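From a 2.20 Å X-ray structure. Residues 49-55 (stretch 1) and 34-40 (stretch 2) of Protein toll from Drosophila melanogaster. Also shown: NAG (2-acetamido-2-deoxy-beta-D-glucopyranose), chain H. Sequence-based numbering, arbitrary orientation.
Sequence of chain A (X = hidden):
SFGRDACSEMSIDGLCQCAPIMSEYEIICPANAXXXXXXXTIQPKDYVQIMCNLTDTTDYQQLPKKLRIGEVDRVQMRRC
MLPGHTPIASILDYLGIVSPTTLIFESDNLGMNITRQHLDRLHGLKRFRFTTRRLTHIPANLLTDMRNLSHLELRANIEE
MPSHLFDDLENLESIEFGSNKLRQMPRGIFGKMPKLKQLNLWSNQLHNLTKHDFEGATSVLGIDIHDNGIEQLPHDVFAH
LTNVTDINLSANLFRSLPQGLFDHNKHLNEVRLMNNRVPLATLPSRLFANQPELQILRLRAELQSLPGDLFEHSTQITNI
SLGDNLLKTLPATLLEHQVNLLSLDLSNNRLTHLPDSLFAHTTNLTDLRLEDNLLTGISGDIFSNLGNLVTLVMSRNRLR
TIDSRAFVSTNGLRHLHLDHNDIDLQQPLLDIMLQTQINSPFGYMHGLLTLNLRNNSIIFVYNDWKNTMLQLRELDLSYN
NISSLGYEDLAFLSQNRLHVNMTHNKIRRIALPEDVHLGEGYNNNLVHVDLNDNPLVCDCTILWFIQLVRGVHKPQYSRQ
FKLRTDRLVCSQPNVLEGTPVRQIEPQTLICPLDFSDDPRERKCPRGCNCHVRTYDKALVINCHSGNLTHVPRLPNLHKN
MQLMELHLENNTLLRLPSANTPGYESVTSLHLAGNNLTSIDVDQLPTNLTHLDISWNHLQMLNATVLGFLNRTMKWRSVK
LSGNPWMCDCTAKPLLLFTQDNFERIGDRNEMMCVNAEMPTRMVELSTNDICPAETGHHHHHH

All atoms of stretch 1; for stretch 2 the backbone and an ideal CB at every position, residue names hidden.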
# COMPACT_ATOMS: atom_id res chain seq x y z
N GLN A 49 21.56 -29.38 -12.18
CA GLN A 49 22.15 -29.06 -10.88
C GLN A 49 22.52 -30.33 -10.14
O GLN A 49 21.71 -31.24 -10.01
CB GLN A 49 21.23 -28.19 -10.01
CG GLN A 49 21.82 -27.92 -8.62
CD GLN A 49 20.91 -27.14 -7.69
OE1 GLN A 49 20.06 -27.70 -6.99
NE2 GLN A 49 21.10 -25.82 -7.65
N ILE A 50 23.76 -30.41 -9.67
CA ILE A 50 24.14 -31.50 -8.79
C ILE A 50 24.34 -30.94 -7.39
O ILE A 50 25.24 -30.14 -7.16
CB ILE A 50 25.42 -32.21 -9.26
CG1 ILE A 50 25.28 -32.63 -10.72
CG2 ILE A 50 25.69 -33.43 -8.40
CD1 ILE A 50 26.60 -32.82 -11.42
N MET A 51 23.45 -31.33 -6.47
CA MET A 51 23.56 -30.92 -5.08
C MET A 51 24.14 -32.10 -4.33
O MET A 51 23.60 -33.20 -4.38
CB MET A 51 22.20 -30.51 -4.52
CG MET A 51 22.16 -30.34 -3.00
SD MET A 51 22.79 -28.76 -2.39
CE MET A 51 21.68 -27.62 -3.24
N CYS A 52 25.28 -31.87 -3.68
CA CYS A 52 26.04 -32.95 -3.06
C CYS A 52 25.93 -32.87 -1.55
O CYS A 52 25.81 -31.78 -0.98
CB CYS A 52 27.53 -32.84 -3.42
SG CYS A 52 27.99 -33.23 -5.14
N ASN A 53 25.99 -34.03 -0.91
CA ASN A 53 26.20 -34.10 0.53
C ASN A 53 27.20 -35.22 0.78
O ASN A 53 26.81 -36.36 0.98
CB ASN A 53 24.89 -34.37 1.28
CG ASN A 53 25.01 -34.14 2.78
OD1 ASN A 53 26.11 -34.19 3.33
ND2 ASN A 53 23.88 -33.88 3.44
N LEU A 54 28.48 -34.86 0.76
CA LEU A 54 29.57 -35.83 0.72
C LEU A 54 30.37 -35.82 2.01
O LEU A 54 30.47 -34.79 2.68
CB LEU A 54 30.51 -35.50 -0.45
CG LEU A 54 30.23 -36.04 -1.85
CD1 LEU A 54 28.76 -35.99 -2.21
CD2 LEU A 54 31.05 -35.26 -2.87
N THR A 55 30.95 -36.97 2.36
CA THR A 55 31.90 -37.02 3.47
C THR A 55 33.28 -37.30 2.89
O THR A 55 34.30 -36.99 3.49
CB THR A 55 31.56 -38.14 4.50
OG1 THR A 55 32.23 -39.35 4.14
CG2 THR A 55 30.06 -38.39 4.57
N UNK A 34 16.92 -39.87 3.66
CA UNK A 34 16.50 -38.60 4.26
C UNK A 34 17.51 -37.52 3.90
O UNK A 34 17.16 -36.36 3.66
CB UNK A 34 16.36 -38.73 5.78
N UNK A 35 18.78 -37.92 3.87
CA UNK A 35 19.87 -37.01 3.51
C UNK A 35 20.71 -37.60 2.38
O UNK A 35 21.83 -38.06 2.61
CB UNK A 35 20.75 -36.72 4.73
N UNK A 36 20.17 -37.57 1.15
CA UNK A 36 20.81 -38.21 -0.01
C UNK A 36 22.19 -37.64 -0.29
O UNK A 36 22.45 -36.46 -0.06
CB UNK A 36 19.93 -38.05 -1.25
N UNK A 37 23.08 -38.51 -0.78
CA UNK A 37 24.43 -38.12 -1.14
C UNK A 37 24.36 -37.14 -2.31
O UNK A 37 25.11 -36.16 -2.37
CB UNK A 37 25.28 -39.34 -1.49
N UNK A 38 23.44 -37.42 -3.23
CA UNK A 38 23.24 -36.60 -4.41
C UNK A 38 21.78 -36.29 -4.63
O UNK A 38 20.91 -37.15 -4.45
CB UNK A 38 23.82 -37.29 -5.65
N UNK A 39 21.51 -35.06 -5.01
CA UNK A 39 20.19 -34.67 -5.44
C UNK A 39 20.38 -33.92 -6.74
O UNK A 39 20.97 -32.85 -6.76
CB UNK A 39 19.46 -33.83 -4.39
N UNK A 40 19.90 -34.50 -7.83
CA UNK A 40 20.08 -33.89 -9.13
C UNK A 40 18.79 -33.29 -9.65
O UNK A 40 17.74 -33.92 -9.61
CB UNK A 40 20.62 -34.92 -10.13
C1 NAG H . 23.99 -34.03 4.87
C2 NAG H . 23.04 -33.11 5.64
C3 NAG H . 23.24 -33.27 7.15
C4 NAG H . 23.18 -34.74 7.56
C5 NAG H . 24.09 -35.59 6.68
C6 NAG H . 23.90 -37.07 6.93
C7 NAG H . 22.42 -31.07 4.40
C8 NAG H . 22.76 -29.64 4.13
N2 NAG H . 23.22 -31.72 5.25
O3 NAG H . 22.23 -32.54 7.85
O4 NAG H . 23.62 -34.86 8.90
O5 NAG H . 23.79 -35.37 5.30
O6 NAG H . 25.12 -37.78 6.76
O7 NAG H . 21.46 -31.62 3.86

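Stretch 1 runs as a strand over 49-52 and pairs with stretch 2 in antiparallel fashion, with an angle of 161° between the strand directions. The backbone bonds leave most side chains open, though the N-H that 39 donates rules out proline there. Where each CB points, and what stretch 1 offers, narrows the choice further.

Position 34 has nothing of stretch 1 within 5.5 Å of its ideal CB. Phi/psi of -71/-37 suits almost any residue. It is Glu 34, poorly ordered and without contact to stretch 1.

Position 35 points sideways. Its ideal CB lies 4.4 Å from Asn 53 ND2, the atom that carries the NAG. A small or polar side chain would fit beside the sugar. It is Asn 35, whose CB comes 3.4 Å from NAG O5.

Position 36 has a phi of -59, which proline allows, and its CB has no neighbor in stretch 1. Many residues would suit. It is Pro 36, and its contribution is its carbonyl. Pro 36 O accepts from water 2 at 2.9 Å, and water 2 in turn accepts from Asn 53 ND2 at 2.6 Å. The same carbonyl lies 3.5 Å from Asn 53 CB.

Position 37 has its CB directed away from stretch 1, yet 4.9 Å from Leu 54 CD1. Its carbonyl is occupied: Asn 53 N donates to the O of 37 at 2.7 Å. A modest side chain with a methyl to offer Leu 54 would suit; Val, Thr or Ala are plausible. It is Thr 37. Its CG2 packs against Leu 54 CD1 at 3.7 Å, while OG1 is hydrogen-bonded elsewhere in the structure.

Position 38 pairs with Cys 52 without hydrogen bonds between the two. Its CB shares a sheet face with Ile 50 and Cys 52, and Leu 54 CD1 lies farther along. These neighbors are apolar and leave room for reach, so Leu, Met or an aromatic would suit. It is Phe 38, with chi1 in m. The end of the side chain comes nearer to stretch 1. Cys 52 SG sits at the ring edge, 3.6 Å from Phe 38 CE1. Leu 54 CD1 approaches the same CE1 at 3.8 Å, and Ile 50 CG2 is 4.1 Å from Phe 38 CD1.

Position 39 is the hydrogen-bonded partner of Met 51. Its N donates to Met 51 O, and Met 51 N donates to its O, both at 2.9 Å. Its CB lies on the Met 51 face, but the end of Met 51 leads away. A long or beta-branched residue would suit, polar or not. It is Arg 39, extended through chi1 and chi2. The CB atoms of Arg 39 and Met 51 are 4.2 Å apart. Water 3 joins Arg 39 O (2.9 Å) to Gln 49 OE1 (2.8 Å).

Position 40 returns to the Ile 50 face, with beta phi/psi of -106/133. Ile 50 CG1 offers an apolar surface, so Leu, Ile, Val or Met would suit. It is Leu 40, whose CD2 lies 4.2 Å from Ile 50 CG1. Its CA also makes a CA-H...O contact with Gln 49 O at 3.2 Å.

Stretch 2 (34-40) ENPTFRL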
# COMPACT_ATOMS: atom_id res chain seq x y z
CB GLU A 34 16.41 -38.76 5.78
CG GLU A 34 16.64 -37.48 6.58
CD GLU A 34 15.38 -36.65 6.76
OE1 GLU A 34 14.28 -37.25 6.81
OE2 GLU A 34 15.49 -35.41 6.85
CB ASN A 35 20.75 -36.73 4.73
CG ASN A 35 20.03 -35.94 5.80
OD1 ASN A 35 19.43 -34.90 5.53
ND2 ASN A 35 20.06 -36.44 7.03
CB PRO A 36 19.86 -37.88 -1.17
CG PRO A 36 19.07 -36.70 -0.70
CD PRO A 36 18.93 -36.85 0.78
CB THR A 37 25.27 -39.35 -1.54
OG1 THR A 37 25.20 -40.33 -0.50
CG2 THR A 37 26.71 -38.97 -1.72
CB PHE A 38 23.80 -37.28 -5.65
CG PHE A 38 25.27 -37.54 -5.57
CD1 PHE A 38 26.18 -36.52 -5.79
CD2 PHE A 38 25.74 -38.79 -5.24
CE1 PHE A 38 27.53 -36.76 -5.71
CE2 PHE A 38 27.10 -39.03 -5.16
CZ PHE A 38 27.99 -38.01 -5.39
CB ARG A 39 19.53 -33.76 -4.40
CG ARG A 39 18.08 -33.46 -4.69
CD ARG A 39 17.48 -32.51 -3.67
NE ARG A 39 17.76 -32.92 -2.29
CZ ARG A 39 16.94 -33.65 -1.54
NH1 ARG A 39 15.78 -34.07 -2.03
NH2 ARG A 39 17.28 -33.98 -0.30
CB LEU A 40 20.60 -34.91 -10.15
CG LEU A 40 22.04 -35.40 -10.02
CD1 LEU A 40 22.10 -36.65 -9.13
CD2 LEU A 40 22.54 -35.72 -11.40
O HOH W 1 22.57 -33.89 -1.71
O HOH W 2 21.74 -34.58 2.06
O HOH W 3 19.41 -30.39 -7.14
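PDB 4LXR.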